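Local structure of sulfoquinovosidase (Escherichia coli, 5AEG) at residues Q124-Y138 / Y177-Q191. The protein hydrolyses sulfoquinovosyl diacylglycerides and simple sulfoquinovosides such as sulfoquinovosyl glycerol, releasing sulfoquinovose for sulfoglycolysis. Sequence-based numbering, arbitrary orientation.
Sequences QPEDHIYGCGEQFSY and YYWTFFPQPTFVSTQ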
loop_
_atom_site.group_PDB
_atom_site.type_symbol
_atom_site.label_atom_id
_atom_site.label_comp_id
_atom_site.label_asym_id
_atom_site.label_seq_id
_atom_site.Cartn_x
_atom_site.Cartn_y
_atom_site.Cartn_z
ATOM N N GLN A 124 20.861 -9.425 -14.908
ATOM C CA GLN A 124 22.127 -8.702 -15.197
ATOM C C GLN A 124 22.506 -7.781 -14.070
ATOM O O GLN A 124 21.626 -7.206 -13.430
ATOM C CB GLN A 124 22.026 -7.855 -16.457
ATOM C CG GLN A 124 21.608 -8.593 -17.732
ATOM C CD GLN A 124 21.039 -7.615 -18.816
ATOM O OE1 GLN A 124 20.471 -6.459 -18.532
ATOM N NE2 GLN A 124 21.172 -8.046 -20.060
ATOM N N PRO A 125 23.797 -7.596 -13.815
ATOM C CA PRO A 125 24.207 -6.771 -12.714
ATOM C C PRO A 125 23.638 -5.353 -12.722
ATOM O O PRO A 125 23.415 -4.833 -11.669
ATOM C CB PRO A 125 25.736 -6.730 -12.838
ATOM C CG PRO A 125 26.047 -8.045 -13.464
ATOM C CD PRO A 125 24.978 -8.218 -14.471
ATOM N N GLU A 126 23.424 -4.765 -13.889
ATOM C CA GLU A 126 22.885 -3.381 -13.998
ATOM C C GLU A 126 21.355 -3.226 -13.785
ATOM O O GLU A 126 20.842 -2.108 -13.697
ATOM C CB GLU A 126 23.211 -2.774 -15.363
ATOM C CG GLU A 126 22.591 -3.514 -16.508
ATOM C CD GLU A 126 23.527 -4.645 -17.111
ATOM O OE1 GLU A 126 24.485 -5.181 -16.453
ATOM O OE2 GLU A 126 23.275 -4.985 -18.271
ATOM N N ASP A 127 20.615 -4.320 -13.713
ATOM C CA ASP A 127 19.191 -4.204 -13.681
ATOM C C ASP A 127 18.740 -3.534 -12.351
ATOM O O ASP A 127 19.293 -3.823 -11.309
ATOM C CB ASP A 127 18.516 -5.574 -13.759
ATOM C CG ASP A 127 18.783 -6.321 -15.066
ATOM O OD1 ASP A 127 19.123 -5.687 -16.089
ATOM O OD2 ASP A 127 18.518 -7.541 -15.083
ATOM N N HIS A 128 17.699 -2.717 -12.414
ATOM C CA HIS A 128 16.958 -2.313 -11.203
ATOM C C HIS A 128 15.687 -3.074 -11.122
ATOM O O HIS A 128 15.161 -3.611 -12.132
ATOM C CB HIS A 128 16.687 -0.767 -11.198
ATOM C CG HIS A 128 17.911 0.040 -11.437
ATOM N ND1 HIS A 128 18.794 0.389 -10.434
ATOM C CD2 HIS A 128 18.458 0.530 -12.597
ATOM C CE1 HIS A 128 19.794 1.116 -10.939
ATOM N NE2 HIS A 128 19.626 1.188 -12.248
ATOM N N ILE A 129 15.071 -3.041 -9.921
ATOM C CA ILE A 129 13.902 -3.800 -9.655
ATOM C C ILE A 129 12.951 -2.913 -8.806
ATOM O O ILE A 129 13.406 -2.298 -7.816
ATOM C CB ILE A 129 14.263 -5.059 -8.856
ATOM C CG1 ILE A 129 15.123 -6.095 -9.657
ATOM C CG2 ILE A 129 13.019 -5.760 -8.389
ATOM C CD1 ILE A 129 14.329 -6.718 -10.811
ATOM N N TYR A 130 11.704 -2.893 -9.173
ATOM C CA TYR A 130 10.720 -2.060 -8.491
ATOM C C TYR A 130 9.477 -2.890 -8.191
ATOM O O TYR A 130 9.179 -3.909 -8.859
ATOM C CB TYR A 130 10.324 -0.868 -9.381
ATOM C CG TYR A 130 11.475 -0.092 -9.805
ATOM C CD1 TYR A 130 12.067 0.853 -8.984
ATOM C CD2 TYR A 130 12.051 -0.321 -11.057
ATOM C CE1 TYR A 130 13.227 1.534 -9.370
ATOM C CE2 TYR A 130 13.176 0.359 -11.474
ATOM C CZ TYR A 130 13.790 1.266 -10.627
ATOM O OH TYR A 130 14.886 1.959 -10.982
ATOM N N GLY A 131 8.761 -2.428 -7.181
ATOM C CA GLY A 131 7.498 -3.010 -6.827
ATOM C C GLY A 131 7.532 -3.741 -5.510
ATOM O O GLY A 131 7.983 -3.229 -4.476
ATOM N N CYS A 132 7.031 -4.950 -5.551
ATOM C CA CYS A 132 6.828 -5.792 -4.384
ATOM C C CYS A 132 5.837 -5.206 -3.411
ATOM O O CYS A 132 5.916 -5.485 -2.194
ATOM C CB CYS A 132 8.096 -6.262 -3.695
ATOM S SG CYS A 132 9.088 -7.534 -4.551
ATOM N N GLY A 133 4.844 -4.507 -3.935
ATOM C CA GLY A 133 3.782 -3.878 -3.141
ATOM C C GLY A 133 4.204 -2.514 -2.667
ATOM O O GLY A 133 4.742 -1.709 -3.457
ATOM N N GLU A 134 3.960 -2.230 -1.384
ATOM C CA GLU A 134 4.244 -0.911 -0.796
ATOM C C GLU A 134 5.476 -1.067 0.079
ATOM O O GLU A 134 5.432 -1.658 1.167
ATOM C CB GLU A 134 3.026 -0.404 -0.010
ATOM C CG GLU A 134 3.139 1.088 0.461
ATOM C CD GLU A 134 1.898 1.530 1.153
ATOM O OE1 GLU A 134 1.094 0.598 1.500
ATOM O OE2 GLU A 134 1.629 2.747 1.215
ATOM N N GLN A 135 6.574 -0.488 -0.397
ATOM C CA GLN A 135 7.865 -0.497 0.182
ATOM C C GLN A 135 8.248 0.900 0.679
ATOM O O GLN A 135 8.094 1.878 -0.022
ATOM C CB GLN A 135 8.871 -1.027 -0.815
ATOM C CG GLN A 135 8.618 -2.517 -1.162
ATOM C CD GLN A 135 8.800 -3.445 0.046
ATOM O OE1 GLN A 135 9.548 -3.140 1.014
ATOM N NE2 GLN A 135 8.210 -4.616 -0.037
ATOM N N PHE A 136 8.646 0.966 1.940
ATOM C CA PHE A 136 8.838 2.272 2.569
ATOM C C PHE A 136 10.283 2.715 2.762
ATOM O O PHE A 136 10.512 3.893 3.040
ATOM C CB PHE A 136 8.119 2.231 3.948
ATOM C CG PHE A 136 6.632 2.244 3.896
ATOM C CD1 PHE A 136 5.928 1.038 3.810
ATOM C CD2 PHE A 136 5.908 3.426 4.061
ATOM C CE1 PHE A 136 4.566 1.004 3.780
ATOM C CE2 PHE A 136 4.556 3.398 4.078
ATOM C CZ PHE A 136 3.881 2.180 3.917
ATOM N N SER A 137 11.272 1.804 2.719
ATOM C CA SER A 137 12.678 2.153 2.825
ATOM C C SER A 137 13.467 2.122 1.513
ATOM O O SER A 137 14.529 2.759 1.393
ATOM C CB SER A 137 13.404 1.193 3.804
ATOM O OG SER A 137 12.888 1.312 5.131
ATOM N N TYR A 138 12.974 1.371 0.539
ATOM C CA TYR A 138 13.630 1.184 -0.752
ATOM C C TYR A 138 12.575 1.347 -1.819
ATOM O O TYR A 138 11.413 0.918 -1.619
ATOM C CB TYR A 138 14.268 -0.211 -0.853
ATOM C CG TYR A 138 15.488 -0.311 0.034
ATOM C CD1 TYR A 138 16.672 0.336 -0.305
ATOM C CD2 TYR A 138 15.420 -0.965 1.275
ATOM C CE1 TYR A 138 17.780 0.327 0.578
ATOM C CE2 TYR A 138 16.506 -1.027 2.116
ATOM C CZ TYR A 138 17.677 -0.401 1.781
ATOM O OH TYR A 138 18.708 -0.499 2.674
ATOM N N TYR A 177 13.440 -2.705 7.456
ATOM C CA TYR A 177 13.351 -1.984 6.191
ATOM C C TYR A 177 12.308 -2.541 5.216
ATOM O O TYR A 177 11.797 -1.806 4.415
ATOM C CB TYR A 177 14.737 -1.941 5.490
ATOM C CG TYR A 177 15.226 -3.267 4.996
ATOM C CD1 TYR A 177 14.806 -3.784 3.758
ATOM C CD2 TYR A 177 16.051 -4.056 5.800
ATOM C CE1 TYR A 177 15.274 -4.998 3.262
ATOM C CE2 TYR A 177 16.549 -5.270 5.321
ATOM C CZ TYR A 177 16.131 -5.746 4.058
ATOM O OH TYR A 177 16.540 -6.992 3.589
ATOM N N TYR A 178 11.985 -3.820 5.365
ATOM C CA TYR A 178 11.072 -4.552 4.488
ATOM C C TYR A 178 9.724 -4.719 5.110
ATOM O O TYR A 178 8.821 -5.203 4.427
ATOM C CB TYR A 178 11.631 -5.979 4.113
ATOM C CG TYR A 178 11.829 -6.857 5.274
ATOM C CD1 TYR A 178 10.805 -7.649 5.758
ATOM C CD2 TYR A 178 13.042 -6.875 5.938
ATOM C CE1 TYR A 178 11.005 -8.441 6.866
ATOM C CE2 TYR A 178 13.219 -7.658 7.054
ATOM C CZ TYR A 178 12.192 -8.440 7.502
ATOM O OH TYR A 178 12.417 -9.244 8.601
ATOM N N TRP A 179 9.494 -4.289 6.352
ATOM C CA TRP A 179 8.212 -4.501 6.924
ATOM C C TRP A 179 7.114 -3.664 6.212
ATOM O O TRP A 179 7.331 -2.515 5.901
ATOM C CB TRP A 179 8.215 -4.191 8.428
ATOM C CG TRP A 179 8.833 -5.226 9.263
ATOM C CD1 TRP A 179 9.851 -6.023 8.957
ATOM C CD2 TRP A 179 8.428 -5.556 10.601
ATOM N NE1 TRP A 179 10.140 -6.845 10.032
ATOM C CE2 TRP A 179 9.241 -6.614 11.033
ATOM C CE3 TRP A 179 7.489 -5.041 11.461
ATOM C CZ2 TRP A 179 9.117 -7.168 12.301
ATOM C CZ3 TRP A 179 7.318 -5.626 12.740
ATOM C CH2 TRP A 179 8.147 -6.654 13.149
ATOM N N THR A 180 5.955 -4.258 6.006
ATOM C CA THR A 180 4.834 -3.580 5.403
ATOM C C THR A 180 3.552 -4.352 5.536
ATOM O O THR A 180 3.537 -5.601 5.566
ATOM C CB THR A 180 5.143 -3.358 3.861
ATOM O OG1 THR A 180 4.024 -2.794 3.184
ATOM C CG2 THR A 180 5.572 -4.622 3.156
ATOM N N PHE A 181 2.496 -3.582 5.490
ATOM C CA PHE A 181 1.181 -4.087 5.467
ATOM C C PHE A 181 0.675 -4.427 4.055
ATOM O O PHE A 181 -0.430 -4.903 3.971
ATOM C CB PHE A 181 0.167 -3.209 6.209
ATOM C CG PHE A 181 0.459 -1.754 6.188
ATOM C CD1 PHE A 181 0.547 -1.092 4.996
ATOM C CD2 PHE A 181 0.709 -1.080 7.376
ATOM C CE1 PHE A 181 0.940 0.252 4.960
ATOM C CE2 PHE A 181 1.058 0.323 7.370
ATOM C CZ PHE A 181 1.246 0.920 6.153
ATOM N N PHE A 182 1.467 -4.178 2.996
ATOM C CA PHE A 182 1.026 -4.443 1.605
ATOM C C PHE A 182 2.287 -4.934 0.876
ATOM O O PHE A 182 2.734 -4.287 -0.055
ATOM C CB PHE A 182 0.406 -3.192 0.988
ATOM C CG PHE A 182 -0.336 -3.391 -0.323
ATOM C CD1 PHE A 182 -0.188 -4.543 -1.153
ATOM C CD2 PHE A 182 -1.091 -2.350 -0.792
ATOM C CE1 PHE A 182 -0.866 -4.619 -2.328
ATOM C CE2 PHE A 182 -1.835 -2.450 -1.973
ATOM C CZ PHE A 182 -1.665 -3.576 -2.744
ATOM N N PRO A 183 2.869 -6.071 1.302
ATOM C CA PRO A 183 3.871 -6.692 0.457
ATOM C C PRO A 183 3.111 -7.403 -0.674
ATOM O O PRO A 183 1.941 -7.741 -0.513
ATOM C CB PRO A 183 4.536 -7.745 1.369
ATOM C CG PRO A 183 3.384 -8.164 2.273
ATOM C CD PRO A 183 2.433 -6.992 2.365
ATOM N N GLN A 184 3.723 -7.576 -1.828
ATOM C CA GLN A 184 3.045 -8.289 -2.902
ATOM C C GLN A 184 4.137 -9.021 -3.724
ATOM O O GLN A 184 5.171 -8.444 -3.985
ATOM C CB GLN A 184 2.226 -7.374 -3.813
ATOM C CG GLN A 184 1.308 -8.211 -4.744
ATOM C CD GLN A 184 0.330 -7.408 -5.513
ATOM O OE1 GLN A 184 -0.457 -6.681 -4.923
ATOM N NE2 GLN A 184 0.337 -7.546 -6.817
ATOM N N PRO A 185 3.849 -10.288 -4.195
ATOM C CA PRO A 185 4.860 -11.084 -4.922
ATOM C C PRO A 185 4.837 -10.773 -6.407
ATOM O O PRO A 185 4.553 -11.642 -7.234
ATOM C CB PRO A 185 4.449 -12.536 -4.593
ATOM C CG PRO A 185 2.999 -12.439 -4.461
ATOM C CD PRO A 185 2.752 -11.126 -3.718
ATOM N N THR A 186 5.152 -9.512 -6.728
ATOM C CA THR A 186 4.955 -8.908 -8.081
ATOM C C THR A 186 6.089 -7.872 -8.198
ATOM O O THR A 186 6.283 -7.070 -7.284
ATOM C CB THR A 186 3.624 -8.188 -8.170
ATOM O OG1 THR A 186 2.583 -9.102 -7.853
ATOM C CG2 THR A 186 3.387 -7.615 -9.539
ATOM N N PHE A 187 6.893 -7.916 -9.271
ATOM C CA PHE A 187 7.990 -6.983 -9.438
ATOM C C PHE A 187 8.160 -6.646 -10.931
ATOM O O PHE A 187 7.609 -7.351 -11.817
ATOM C CB PHE A 187 9.317 -7.421 -8.774
ATOM C CG PHE A 187 10.005 -8.600 -9.377
ATOM C CD1 PHE A 187 9.715 -9.890 -8.946
ATOM C CD2 PHE A 187 10.941 -8.462 -10.414
ATOM C CE1 PHE A 187 10.389 -10.968 -9.470
ATOM C CE2 PHE A 187 11.539 -9.552 -10.955
ATOM C CZ PHE A 187 11.270 -10.793 -10.475
ATOM N N VAL A 188 8.800 -5.516 -11.138
ATOM C CA VAL A 188 9.196 -4.981 -12.469
ATOM C C VAL A 188 10.684 -4.920 -12.509
ATOM O O VAL A 188 11.357 -4.368 -11.637
ATOM C CB VAL A 188 8.651 -3.588 -12.687
ATOM C CG1 VAL A 188 9.225 -2.886 -13.894
ATOM C CG2 VAL A 188 7.192 -3.684 -12.875
ATOM N N SER A 189 11.237 -5.371 -13.639
ATOM C CA SER A 189 12.657 -5.264 -13.886
ATOM C C SER A 189 12.909 -4.203 -15.001
ATOM O O SER A 189 12.070 -4.044 -15.908
ATOM C CB SER A 189 13.156 -6.635 -14.481
ATOM O OG SER A 189 14.497 -6.460 -15.004
ATOM N N THR A 190 14.099 -3.625 -14.966
ATOM C CA THR A 190 14.516 -2.712 -16.049
ATOM C C THR A 190 14.868 -3.427 -17.377
ATOM O O THR A 190 15.152 -2.727 -18.325
ATOM C CB THR A 190 15.574 -1.733 -15.619
ATOM O OG1 THR A 190 16.724 -2.373 -15.084
ATOM C CG2 THR A 190 14.961 -0.721 -14.562
ATOM N N GLN A 191 14.816 -4.775 -17.421
ATOM C CA GLN A 191 14.706 -5.511 -18.735
ATOM C C GLN A 191 13.324 -5.395 -19.316
ATOM O O GLN A 191 12.999 -6.020 -20.290
ATOM C CB GLN A 191 15.112 -6.949 -18.506
ATOM C CG GLN A 191 16.576 -7.054 -18.096
ATOM C CD GLN A 191 17.158 -8.476 -18.265
ATOM O OE1 GLN A 191 16.819 -9.175 -19.168
ATOM N NE2 GLN A 191 17.982 -8.892 -17.336
HETATM O O HOH W 1 16.215 -8.460 -14.162
HETATM O O HOH W 2 18.465 -3.227 -16.954
HETATM O O HOH W 3 11.375 -1.138 1.793
HETATM O O HOH W 4 8.690 -6.594 2.017
HETATM O O HOH W 5 8.652 -1.739 3.301
#
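Tyr130 and Val188 form a hydrogen-bonded pair between the outermost strand 129-133 and its antiparallel neighbour 186-189 in the galactose mutarotase-like N-terminal domain of this family 31 glycosidase, Val188 N reaching Tyr130 O at 2.8 Å. A beta bulge between Gly131 and Gly133 then shifts the register by two. Glycine suits Gly133 because a CB there would collide with Phe182 O; the chain passes close enough for Glu134 N to bond that same oxygen at 2.7 Å.

Apolar and aromatic contacts follow. Ile129 lays CD1 against Phe187 CD2 (3.8 Å). Beyond the bulge, Tyr138 turns its ring edge toward the face of Tyr177, planes 86° apart, while Phe136 CZ meets the ring of Phe181, whose side chain lies beside Asp472, the inferred proton donor.

Polar side chains bind backbone atoms past the bulge and at the 124-128/189-191 end. Thr180 OG1 donates to Glu134 O and accepts from Phe182 N, an ST turn. Thr190 OG1 accepts the N-H of His128 (2.9 Å); chi1 at 56° leaves Thr190 CG2 at the Tyr130 ring edge. Asp127 OD2 takes Gln124 N from above the carboxylate plane and Gln191 NE2 on its syn lone pair (2.7 Å). An alanine here would probably leave both donors without their shared acceptor. A water also donates to Asp127 OD2, at 2.6 Å.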